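Local coordinates for odorant-binding protein 47 (Anopheles gambiae, PDB 3PM2), which binds hydrophobic odorants such as indole, menthol and citronellal and is thought to carry them through the fluid bathing olfactory dendrites, at residues Gly8-Cys18 with Thr155-Tyr166; Ile72-Leu82 with Thr96-Phe104. One frame throughout, in Å; residues are numbered along the deposited sequence.

Contact 1. Residues Gly8-Cys18 with Thr155-Tyr166; sequences GPPVPKNAAEC and TVNDDCNKLKSY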
# COMPACT_ATOMS: atom_id res chain seq x y z
N GLY A 8 -14.58 0.25 -3.81
CA GLY A 8 -14.01 -1.01 -3.36
C GLY A 8 -13.63 -1.84 -4.57
O GLY A 8 -14.00 -1.46 -5.69
N PRO A 9 -12.87 -2.95 -4.42
CA PRO A 9 -12.53 -3.75 -5.62
C PRO A 9 -13.77 -4.25 -6.38
O PRO A 9 -14.75 -4.59 -5.71
CB PRO A 9 -11.65 -4.90 -5.08
CG PRO A 9 -11.69 -4.82 -3.63
CD PRO A 9 -12.33 -3.53 -3.18
N PRO A 10 -13.79 -4.23 -7.74
CA PRO A 10 -15.01 -4.64 -8.49
C PRO A 10 -15.42 -6.10 -8.33
O PRO A 10 -16.57 -6.46 -8.61
CB PRO A 10 -14.67 -4.30 -9.94
CG PRO A 10 -13.19 -4.39 -10.00
CD PRO A 10 -12.73 -3.83 -8.68
N VAL A 11 -14.49 -6.95 -7.90
CA VAL A 11 -14.74 -8.36 -7.64
C VAL A 11 -14.11 -8.75 -6.31
O VAL A 11 -13.04 -8.23 -5.98
CB VAL A 11 -14.38 -9.36 -8.81
CG1 VAL A 11 -14.87 -8.87 -10.17
CG2 VAL A 11 -12.90 -9.68 -8.85
N PRO A 12 -14.75 -9.63 -5.52
CA PRO A 12 -14.14 -10.03 -4.24
C PRO A 12 -12.96 -11.00 -4.37
O PRO A 12 -12.38 -11.36 -3.35
CB PRO A 12 -15.32 -10.65 -3.48
CG PRO A 12 -16.21 -11.18 -4.54
CD PRO A 12 -16.04 -10.33 -5.75
N LYS A 13 -12.61 -11.41 -5.62
CA LYS A 13 -11.49 -12.31 -5.92
C LYS A 13 -10.22 -11.84 -5.21
O LYS A 13 -9.87 -10.65 -5.27
CB LYS A 13 -11.24 -12.42 -7.44
CG LYS A 13 -10.37 -13.60 -7.88
CD LYS A 13 -10.24 -13.62 -9.38
CE LYS A 13 -9.89 -14.99 -9.92
NZ LYS A 13 -8.46 -15.31 -9.74
N ASN A 14 -9.58 -12.78 -4.50
CA ASN A 14 -8.33 -12.58 -3.76
C ASN A 14 -7.23 -12.30 -4.79
O ASN A 14 -7.11 -13.05 -5.76
CB ASN A 14 -8.05 -13.84 -2.93
CG ASN A 14 -6.73 -13.88 -2.20
OD1 ASN A 14 -6.19 -12.87 -1.75
ND2 ASN A 14 -6.22 -15.10 -2.02
N ALA A 15 -6.48 -11.19 -4.62
CA ALA A 15 -5.45 -10.78 -5.58
C ALA A 15 -4.37 -11.85 -5.81
O ALA A 15 -3.87 -11.95 -6.93
CB ALA A 15 -4.81 -9.48 -5.15
N ALA A 16 -4.05 -12.66 -4.78
CA ALA A 16 -3.08 -13.76 -4.84
C ALA A 16 -3.46 -14.77 -5.92
O ALA A 16 -2.59 -15.43 -6.48
CB ALA A 16 -3.00 -14.46 -3.49
N GLU A 17 -4.75 -14.85 -6.27
CA GLU A 17 -5.24 -15.72 -7.34
C GLU A 17 -4.96 -15.16 -8.75
O GLU A 17 -5.11 -15.87 -9.74
CB GLU A 17 -6.71 -16.05 -7.12
CG GLU A 17 -6.92 -16.94 -5.91
CD GLU A 17 -8.35 -17.23 -5.54
OE1 GLU A 17 -9.27 -16.82 -6.29
OE2 GLU A 17 -8.56 -17.90 -4.50
N CYS A 18 -4.55 -13.87 -8.83
CA CYS A 18 -4.16 -13.21 -10.07
C CYS A 18 -2.65 -13.24 -10.22
O CYS A 18 -2.17 -13.44 -11.32
CB CYS A 18 -4.68 -11.79 -10.12
SG CYS A 18 -6.48 -11.69 -10.14
N THR A 155 -2.69 -14.50 -13.84
CA THR A 155 -3.87 -15.25 -14.30
C THR A 155 -4.62 -14.35 -15.29
O THR A 155 -5.13 -13.30 -14.90
CB THR A 155 -4.72 -15.66 -13.08
OG1 THR A 155 -3.92 -16.40 -12.16
CG2 THR A 155 -5.94 -16.48 -13.47
N VAL A 156 -4.64 -14.73 -16.58
CA VAL A 156 -5.27 -13.95 -17.63
C VAL A 156 -6.74 -14.31 -17.77
O VAL A 156 -7.10 -15.20 -18.55
CB VAL A 156 -4.46 -14.01 -18.96
CG1 VAL A 156 -5.09 -13.13 -20.05
CG2 VAL A 156 -3.00 -13.61 -18.73
N ASN A 157 -7.60 -13.64 -16.97
CA ASN A 157 -9.05 -13.82 -17.03
C ASN A 157 -9.75 -12.48 -16.78
O ASN A 157 -9.08 -11.52 -16.40
CB ASN A 157 -9.56 -14.96 -16.11
CG ASN A 157 -9.41 -14.77 -14.63
OD1 ASN A 157 -9.04 -13.71 -14.15
ND2 ASN A 157 -9.79 -15.77 -13.85
N ASP A 158 -11.06 -12.42 -17.02
CA ASP A 158 -11.87 -11.21 -16.85
C ASP A 158 -11.80 -10.61 -15.47
O ASP A 158 -11.72 -9.38 -15.34
CB ASP A 158 -13.35 -11.49 -17.21
CG ASP A 158 -13.62 -11.64 -18.70
OD1 ASP A 158 -12.70 -11.35 -19.49
OD2 ASP A 158 -14.75 -12.03 -19.06
N ASP A 159 -11.86 -11.45 -14.42
CA ASP A 159 -11.84 -10.97 -13.05
C ASP A 159 -10.50 -10.34 -12.67
O ASP A 159 -10.48 -9.32 -11.97
CB ASP A 159 -12.21 -12.09 -12.09
CG ASP A 159 -13.70 -12.37 -12.03
OD1 ASP A 159 -14.46 -11.76 -12.82
OD2 ASP A 159 -14.10 -13.21 -11.21
N CYS A 160 -9.40 -10.93 -13.15
CA CYS A 160 -8.08 -10.38 -12.90
C CYS A 160 -7.84 -9.14 -13.75
O CYS A 160 -7.09 -8.29 -13.32
CB CYS A 160 -6.99 -11.43 -13.08
SG CYS A 160 -7.03 -12.73 -11.81
N ASN A 161 -8.49 -9.03 -14.94
CA ASN A 161 -8.41 -7.79 -15.75
C ASN A 161 -9.07 -6.66 -14.93
O ASN A 161 -8.55 -5.55 -14.89
CB ASN A 161 -9.12 -7.92 -17.11
CG ASN A 161 -8.93 -6.68 -17.97
OD1 ASN A 161 -7.84 -6.14 -18.12
ND2 ASN A 161 -10.01 -6.15 -18.48
N LYS A 162 -10.22 -6.97 -14.27
CA LYS A 162 -10.94 -5.99 -13.42
C LYS A 162 -10.08 -5.54 -12.24
O LYS A 162 -10.01 -4.35 -11.92
CB LYS A 162 -12.28 -6.55 -12.96
CG LYS A 162 -13.31 -6.65 -14.10
CD LYS A 162 -14.59 -7.30 -13.63
CE LYS A 162 -15.47 -7.69 -14.79
NZ LYS A 162 -16.61 -8.53 -14.34
N LEU A 163 -9.39 -6.50 -11.60
CA LEU A 163 -8.49 -6.18 -10.51
C LEU A 163 -7.27 -5.38 -11.00
O LEU A 163 -6.81 -4.49 -10.28
CB LEU A 163 -8.08 -7.42 -9.70
CG LEU A 163 -9.16 -8.15 -8.88
CD1 LEU A 163 -8.52 -9.20 -7.98
CD2 LEU A 163 -10.01 -7.18 -8.03
N LYS A 164 -6.77 -5.68 -12.22
CA LYS A 164 -5.65 -4.93 -12.82
C LYS A 164 -6.11 -3.46 -13.00
O LYS A 164 -5.38 -2.54 -12.62
CB LYS A 164 -5.26 -5.55 -14.17
CG LYS A 164 -4.26 -4.75 -14.99
CD LYS A 164 -4.15 -5.27 -16.44
CE LYS A 164 -3.46 -4.27 -17.33
NZ LYS A 164 -3.20 -4.81 -18.69
N SER A 165 -7.29 -3.26 -13.59
CA SER A 165 -7.84 -1.90 -13.79
C SER A 165 -8.00 -1.17 -12.46
O SER A 165 -7.48 -0.06 -12.31
CB SER A 165 -9.19 -1.97 -14.50
OG SER A 165 -9.00 -2.45 -15.82
N TYR A 166 -8.70 -1.80 -11.50
CA TYR A 166 -8.97 -1.19 -10.21
C TYR A 166 -7.71 -0.83 -9.45
O TYR A 166 -7.57 0.32 -9.01
CB TYR A 166 -9.88 -2.09 -9.36
CG TYR A 166 -10.26 -1.46 -8.04
CD1 TYR A 166 -11.19 -0.42 -7.98
CD2 TYR A 166 -9.66 -1.86 -6.85
CE1 TYR A 166 -11.48 0.22 -6.77
CE2 TYR A 166 -9.97 -1.25 -5.63
CZ TYR A 166 -10.90 -0.23 -5.60
OH TYR A 166 -11.20 0.37 -4.38
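Gly-8 lays its peptide link to Pro-9 over one face of the Tyr-166 ring, Gly-8 O standing 3.2 Å from Tyr-166 CE1. Pro-9 continues across the same face: its CA sits 3.7 Å from the ring centroid, 18° off the normal, a CH-pi contact displaced toward the rim. With CG anti to the backbone N (chi1 -176°), Tyr-166 swings its ring out toward Gly-8 and Pro-9. Pro-10 meets the base of the same side chain, its CD 3.4 Å from Tyr-166 CB, while its CG leans on Lys-162 CB and O. Val-11 divides its two methyls: CG1 rests against Lys-162 CD and Asp-159 OD1, CG2 against Leu-163 CD2. From Pro-9 by Tyr-166 to Val-11 by Asp-159 the segment runs antiparallel to helix 158-167 as an irregular strap, tied down by one of the additional disulfides that mark the C-plus class of odorant-binding proteins. Lys-13 lies extended over Asp-159 CB and bends only at its last torsion, which brings NZ to 3.6 Å from Cys-160 SG; the carbonyl of Lys-13 meets the other branch of Leu-163, CD1. Ala-15 brings its CA against Leu-163 CD1 and its side chain against Phe-146 and Phe-172. Glu-17 O accepts the hydroxyl of Thr-155 OG1 at 2.7 Å, the donor tilted from the carbonyl plane. Next comes the Cys-18–Cys-160 disulfide, with a chi3 of -89°, its sulfur on the Cys-18 side touching Leu-163 CD1. Cys-18 O accepts from Thr-155 N at 2.8 Å, just ahead of the turn where Asn-157 OD1 caps the helix by accepting from Cys-160 N.

Contact 2. Residues Ile72-Leu82 with Thr96-Phe104; sequences IDREALTKLYL and TLDAIDGCF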
# COMPACT_ATOMS: atom_id res chain seq x y z
N ILE A 72 10.44 6.13 7.14
CA ILE A 72 10.42 4.68 6.90
C ILE A 72 11.86 4.22 6.72
O ILE A 72 12.63 4.87 6.01
CB ILE A 72 9.51 4.29 5.69
CG1 ILE A 72 8.02 4.70 5.91
CG2 ILE A 72 9.68 2.79 5.31
CD1 ILE A 72 7.24 3.93 7.09
N ASP A 73 12.24 3.12 7.40
CA ASP A 73 13.59 2.58 7.32
C ASP A 73 13.71 1.81 6.01
O ASP A 73 13.29 0.66 5.92
CB ASP A 73 13.85 1.68 8.55
CG ASP A 73 15.23 1.03 8.64
OD1 ASP A 73 15.95 0.97 7.61
OD2 ASP A 73 15.55 0.50 9.73
N ARG A 74 14.26 2.47 4.97
CA ARG A 74 14.40 1.86 3.65
C ARG A 74 15.27 0.58 3.65
O ARG A 74 14.95 -0.38 2.95
CB ARG A 74 14.92 2.89 2.62
CG ARG A 74 15.02 2.31 1.22
CD ARG A 74 15.38 3.36 0.22
NE ARG A 74 15.62 2.74 -1.08
CZ ARG A 74 15.67 3.40 -2.22
NH1 ARG A 74 15.49 4.72 -2.25
NH2 ARG A 74 15.89 2.75 -3.35
N GLU A 75 16.35 0.56 4.43
CA GLU A 75 17.25 -0.60 4.50
C GLU A 75 16.51 -1.83 5.03
O GLU A 75 16.49 -2.86 4.36
CB GLU A 75 18.51 -0.28 5.33
CG GLU A 75 19.43 0.76 4.69
CD GLU A 75 18.88 2.17 4.54
OE1 GLU A 75 18.13 2.62 5.44
OE2 GLU A 75 19.16 2.81 3.50
N ALA A 76 15.84 -1.69 6.18
CA ALA A 76 15.08 -2.77 6.78
C ALA A 76 13.88 -3.17 5.91
O ALA A 76 13.60 -4.36 5.80
CB ALA A 76 14.62 -2.39 8.18
N LEU A 77 13.19 -2.18 5.27
CA LEU A 77 12.06 -2.50 4.40
C LEU A 77 12.53 -3.34 3.21
O LEU A 77 11.86 -4.30 2.84
CB LEU A 77 11.37 -1.20 3.92
CG LEU A 77 10.26 -1.40 2.87
CD1 LEU A 77 9.16 -0.41 3.10
CD2 LEU A 77 10.81 -1.22 1.45
N THR A 78 13.68 -2.96 2.60
CA THR A 78 14.24 -3.69 1.45
C THR A 78 14.58 -5.12 1.85
O THR A 78 14.25 -6.03 1.11
CB THR A 78 15.43 -2.91 0.86
OG1 THR A 78 14.98 -1.60 0.52
CG2 THR A 78 16.06 -3.58 -0.38
N LYS A 79 15.23 -5.31 3.02
CA LYS A 79 15.55 -6.63 3.57
C LYS A 79 14.30 -7.52 3.69
O LYS A 79 14.33 -8.69 3.27
CB LYS A 79 16.27 -6.49 4.93
CG LYS A 79 16.94 -7.77 5.39
CD LYS A 79 17.88 -7.54 6.58
CE LYS A 79 18.38 -8.83 7.20
NZ LYS A 79 17.94 -8.99 8.62
N LEU A 80 13.20 -6.96 4.22
CA LEU A 80 11.93 -7.71 4.36
C LEU A 80 11.33 -8.10 3.03
O LEU A 80 10.94 -9.25 2.88
CB LEU A 80 10.91 -6.96 5.22
CG LEU A 80 11.19 -6.92 6.71
CD1 LEU A 80 10.21 -6.00 7.40
CD2 LEU A 80 11.18 -8.33 7.33
N TYR A 81 11.21 -7.14 2.07
CA TYR A 81 10.68 -7.47 0.75
C TYR A 81 11.55 -8.51 0.07
O TYR A 81 11.02 -9.52 -0.38
CB TYR A 81 10.57 -6.23 -0.13
CG TYR A 81 9.24 -5.54 -0.01
CD1 TYR A 81 8.07 -6.16 -0.43
CD2 TYR A 81 9.16 -4.23 0.47
CE1 TYR A 81 6.84 -5.52 -0.32
CE2 TYR A 81 7.93 -3.59 0.60
CZ TYR A 81 6.78 -4.23 0.19
OH TYR A 81 5.58 -3.56 0.33
N LEU A 82 12.90 -8.33 0.09
CA LEU A 82 13.81 -9.30 -0.51
C LEU A 82 13.73 -10.68 0.13
O LEU A 82 13.87 -11.68 -0.58
CB LEU A 82 15.27 -8.82 -0.58
CG LEU A 82 15.60 -7.72 -1.61
CD1 LEU A 82 17.09 -7.44 -1.62
CD2 LEU A 82 15.15 -8.11 -3.02
N THR A 96 11.26 -5.89 -7.53
CA THR A 96 11.15 -5.41 -6.14
C THR A 96 12.08 -4.24 -5.87
O THR A 96 11.61 -3.20 -5.40
CB THR A 96 11.28 -6.57 -5.14
OG1 THR A 96 10.25 -7.52 -5.41
CG2 THR A 96 11.15 -6.11 -3.68
N LEU A 97 13.37 -4.38 -6.22
CA LEU A 97 14.33 -3.28 -6.04
C LEU A 97 13.91 -2.01 -6.81
O LEU A 97 13.93 -0.93 -6.23
CB LEU A 97 15.75 -3.72 -6.42
CG LEU A 97 16.40 -4.75 -5.50
CD1 LEU A 97 17.61 -5.39 -6.20
CD2 LEU A 97 16.86 -4.12 -4.18
N ASP A 98 13.45 -2.16 -8.07
CA ASP A 98 12.97 -1.04 -8.88
C ASP A 98 11.72 -0.41 -8.24
O ASP A 98 11.63 0.82 -8.20
CB ASP A 98 12.66 -1.48 -10.33
CG ASP A 98 13.87 -1.80 -11.22
OD1 ASP A 98 15.02 -1.74 -10.72
OD2 ASP A 98 13.65 -2.13 -12.42
N ALA A 99 10.79 -1.24 -7.74
CA ALA A 99 9.55 -0.77 -7.10
C ALA A 99 9.87 0.09 -5.86
O ALA A 99 9.32 1.18 -5.74
CB ALA A 99 8.68 -1.95 -6.72
N ILE A 100 10.81 -0.35 -5.02
CA ILE A 100 11.24 0.38 -3.82
C ILE A 100 11.85 1.73 -4.20
O ILE A 100 11.49 2.75 -3.62
CB ILE A 100 12.17 -0.47 -2.92
CG1 ILE A 100 11.46 -1.72 -2.36
CG2 ILE A 100 12.76 0.39 -1.77
CD1 ILE A 100 12.40 -2.78 -1.79
N ASP A 101 12.73 1.73 -5.20
CA ASP A 101 13.38 2.96 -5.67
C ASP A 101 12.33 3.97 -6.16
O ASP A 101 12.37 5.13 -5.77
CB ASP A 101 14.41 2.65 -6.76
CG ASP A 101 15.43 3.75 -6.92
OD1 ASP A 101 16.09 4.11 -5.89
OD2 ASP A 101 15.57 4.27 -8.05
N GLY A 102 11.40 3.51 -6.98
CA GLY A 102 10.36 4.37 -7.55
C GLY A 102 9.41 4.93 -6.52
O GLY A 102 8.97 6.08 -6.65
N CYS A 103 9.07 4.12 -5.49
CA CYS A 103 8.14 4.54 -4.43
C CYS A 103 8.75 5.55 -3.49
O CYS A 103 8.08 6.54 -3.16
CB CYS A 103 7.55 3.33 -3.69
SG CYS A 103 6.50 2.30 -4.76
N PHE A 104 10.03 5.38 -3.15
CA PHE A 104 10.74 6.34 -2.28
C PHE A 104 10.99 7.65 -3.04
O PHE A 104 10.87 8.72 -2.45
CB PHE A 104 12.05 5.74 -1.72
CG PHE A 104 11.82 4.96 -0.43
CD1 PHE A 104 11.84 5.60 0.80
CD2 PHE A 104 11.51 3.60 -0.46
CE1 PHE A 104 11.59 4.89 1.99
CE2 PHE A 104 11.28 2.88 0.73
CZ PHE A 104 11.33 3.53 1.95
O HOH W 1 15.86 -0.21 -4.27
O HOH W 2 14.63 6.26 -4.41
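The aliphatic chain of Arg-74 runs across one face of the Phe-104 ring. Arg-74 CD stands 4.0 Å from the centroid and 12° off the normal, a CH-pi contact; CB and CG cover the CZ and CE2 end. The chain is extended from CG to NE, with CG anti to the backbone N (chi1 -177°), and this carries the guanidinium past the ring, close to Phe-104 CB, to Asp-101. There NH2 gives Asp-101 OD1 a nearly straight 2.9 Å salt-bridge bond, in the guanidinium plane and on the anti lone pair. Two waters add to the grip: one links NH2 to Leu-97 O, the other joins NH1 to both Asp-101 O and OD1. Around the rim of the Phe-104 ring, Ile-72 CG2 approaches CZ at 3.8 Å and Leu-77 CD2 comes in near CE2. Helices 74-85 and 92-109 form an antiparallel pair in the all-helical odorant-binding fold; the short segments are inclined at 150° with axes 10.6 Å apart. Ile-100 is the knob of this pair, set among Arg-74, Leu-77, Thr-78 and Tyr-81. Its CD1 reaches 3.7 Å from Thr-78 OG1, whose hydroxyl bonds back to Arg-74 O, while its CG1 slides alongside Leu-77 CD2. On the inner side Ile-100 and Tyr-81 also touch Met-141 of helix 133-147. Farther along, Thr-96 CG2 packs 3.6 Å from Tyr-81 CB, and Leu-97 CD2 touches both Thr-78 CG2 and Leu-82 CD1 toward the surface.

How the contacts relate
From the N terminus, the chain first enters contact 1 through the loop before helix 27-44. It then passes through helices 27-44 and 55-63 to reach contact 2, where the chain reverses after helix 74-85 and lays helix 92-109 against it, closing a short loop of 13 residues. Helices 111-118 and 133-147 follow before segment 155-166 returns to the N-terminal segment, closing a loop of 136 residues within which contact 2 is wholly nested. The contacts do not touch: their centres are 25 Å apart and their nearest atoms about 13 Å. The Cys-103 to Cys-140 disulfide bonds helix 92-109 to helix 133-147, which also touches contact 1.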